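Local coordinates for protein N-acylethanolamine-hydrolyzing acid amidase subunit alpha (Caenorhabditis elegans, PDB 6DY3) that forms, with its beta subunit, an enzyme that probably hydrolyses bioactive fatty acid amides such as N-palmitoylethanolamine to ethanolamine and free fatty acids, at residues 87-90 against 91-95. Residues are numbered along the deposited sequence; the frame is centred on the assembly and turned at random.
Sequences LPIG and EIVGM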
ATOM      1  N   LEU A  87      -2.866   5.632 -23.193  1.00 61.26           N
ATOM      2  CA  LEU A  87      -1.879   6.517 -22.606  1.00 58.88           C
ATOM      3  C   LEU A  87      -0.478   5.951 -22.814  1.00 55.35           C
ATOM      4  O   LEU A  87      -0.296   4.730 -22.822  1.00 55.25           O
ATOM      5  CB  LEU A  87      -2.144   6.692 -21.108  1.00 59.58           C
ATOM      6  CG  LEU A  87      -3.507   7.321 -20.806  1.00 63.73           C
ATOM      7  CD1 LEU A  87      -3.911   7.077 -19.362  1.00 65.74           C
ATOM      8  CD2 LEU A  87      -3.499   8.809 -21.123  1.00 63.85           C
ATOM      9  N   PRO A  88       0.533   6.806 -22.966  1.00 52.55           N
ATOM     10  CA  PRO A  88       1.879   6.305 -23.277  1.00 50.50           C
ATOM     11  C   PRO A  88       2.409   5.397 -22.178  1.00 48.06           C
ATOM     12  O   PRO A  88       2.338   5.718 -20.989  1.00 46.23           O
ATOM     13  CB  PRO A  88       2.710   7.585 -23.418  1.00 50.63           C
ATOM     14  CG  PRO A  88       1.946   8.627 -22.695  1.00 49.55           C
ATOM     15  CD  PRO A  88       0.506   8.273 -22.839  1.00 50.76           C
ATOM     16  N   ILE A  89       2.945   4.244 -22.592  1.00 46.30           N
ATOM     17  CA  ILE A  89       3.361   3.218 -21.640  1.00 44.03           C
ATOM     18  C   ILE A  89       4.501   3.699 -20.757  1.00 41.97           C
ATOM     19  O   ILE A  89       4.571   3.341 -19.576  1.00 44.85           O
ATOM     20  CB  ILE A  89       3.752   1.926 -22.381  1.00 42.46           C
ATOM     21  CG1 ILE A  89       4.111   0.837 -21.367  1.00 43.56           C
ATOM     22  CG2 ILE A  89       4.908   2.183 -23.334  1.00 41.42           C
ATOM     23  CD1 ILE A  89       4.309  -0.518 -21.977  1.00 49.05           C
ATOM     24  N   GLY A  90       5.406   4.510 -21.295  1.00 39.31           N
ATOM     25  CA  GLY A  90       6.511   4.991 -20.485  1.00 39.84           C
ATOM     26  C   GLY A  90       6.044   5.755 -19.263  1.00 41.28           C
ATOM     27  O   GLY A  90       6.661   5.682 -18.196  1.00 39.28           O
ATOM     28  N   GLU A  91       4.951   6.508 -19.401  1.00 43.43           N
ATOM     29  CA  GLU A  91       4.409   7.234 -18.258  1.00 44.95           C
ATOM     30  C   GLU A  91       3.760   6.280 -17.264  1.00 42.85           C
ATOM     31  O   GLU A  91       3.915   6.438 -16.048  1.00 44.40           O
ATOM     32  CB  GLU A  91       3.410   8.289 -18.738  1.00 48.93           C
ATOM     33  CG  GLU A  91       4.045   9.391 -19.589  1.00 54.92           C
ATOM     34  CD  GLU A  91       3.044  10.432 -20.076  1.00 61.56           C
ATOM     35  OE1 GLU A  91       1.826  10.238 -19.873  1.00 63.00           O
ATOM     36  OE2 GLU A  91       3.475  11.443 -20.673  1.00 64.55           O
ATOM     37  N   ILE A  92       3.055   5.267 -17.765  1.00 43.95           N
ATOM     38  CA  ILE A  92       2.417   4.295 -16.882  1.00 44.89           C
ATOM     39  C   ILE A  92       3.466   3.514 -16.103  1.00 42.41           C
ATOM     40  O   ILE A  92       3.311   3.268 -14.900  1.00 40.77           O
ATOM     41  CB  ILE A  92       1.495   3.372 -17.701  1.00 47.42           C
ATOM     42  CG1 ILE A  92       0.250   4.159 -18.122  1.00 47.61           C
ATOM     43  CG2 ILE A  92       1.134   2.099 -16.914  1.00 47.52           C
ATOM     44  CD1 ILE A  92      -0.646   3.431 -19.087  1.00 52.89           C
ATOM     45  N   VAL A  93       4.547   3.108 -16.774  1.00 43.26           N
ATOM     46  CA  VAL A  93       5.636   2.417 -16.086  1.00 42.95           C
ATOM     47  C   VAL A  93       6.253   3.324 -15.025  1.00 40.22           C
ATOM     48  O   VAL A  93       6.528   2.891 -13.899  1.00 41.16           O
ATOM     49  CB  VAL A  93       6.692   1.942 -17.104  1.00 44.86           C
ATOM     50  CG1 VAL A  93       7.961   1.446 -16.393  1.00 42.90           C
ATOM     51  CG2 VAL A  93       6.115   0.854 -17.999  1.00 46.98           C
ATOM     52  N   GLY A  94       6.491   4.592 -15.372  1.00 35.24           N
ATOM     53  CA  GLY A  94       7.088   5.510 -14.419  1.00 34.87           C
ATOM     54  C   GLY A  94       6.251   5.691 -13.164  1.00 40.01           C
ATOM     55  O   GLY A  94       6.769   5.655 -12.047  1.00 40.03           O
ATOM     56  N   MET A  95       4.938   5.889 -13.327  1.00 43.93           N
ATOM     57  CA  MET A  95       4.090   6.066 -12.151  1.00 44.63           C
ATOM     58  C   MET A  95       4.076   4.826 -11.273  1.00 40.69           C
ATOM     59  O   MET A  95       4.044   4.936 -10.039  1.00 45.03           O
ATOM     60  CB  MET A  95       2.669   6.451 -12.549  1.00 47.66           C
ATOM     61  CG  MET A  95       2.539   7.898 -12.975  1.00 54.65           C
ATOM     62  SD  MET A  95       0.877   8.343 -13.477  1.00 62.58           S
ATOM     63  CE  MET A  95       0.896   7.688 -15.133  1.00 58.62           C
TER
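The carboxylate of E91 and the pyrrolidine ring of P88 meet at the start of helix 89-97, where the chain makes its first turn. CG of P88 sits over one face of the carboxylate, 3.3 Å from OE1 and 3.4 Å from CD of E91, while CD of P88 lies farther out on the same side. E91 reaches this place with its CG beside the backbone N (chi1 -65°) and its chain extended beyond, crossing the proline obliquely. At one end of the carboxylate OE2 forms a salt bridge with K48 of helix 40-48; V44 of that helix and W60 of helix 56-63 also touch the side chain.

P88 holds the N-cap position, and its carbonyl serves both E91 N and I92 N (3.3 Å from P88 O to I92 N), each by a weak bond. The turn then tightens into a regular alpha-helix: V93 N binds I89 O at 2.8 Å, almost straight at 171°, and G94 N binds G90 O at 3.0 Å.

Two apolar pairs also join the ends of the turn. I89 and V93 lie side by side, CG1 of I89 being 3.9 Å from CG2 of V93, and both touch I66. CD1 of I92 approaches CB of L87 at 4.1 Å; L51 of the beta subunit packs on both residues, so this side of the helix start faces the partner chain.

E91 is the third residue of the helix, where a negative charge probably interacts well with the partial positive charge of the N-terminal turn. The ring of P88 covers one face of the carboxylate and probably limits its contact with water on that side, while the salt bridge from OE2 to K48 links this helix to helix 40-48.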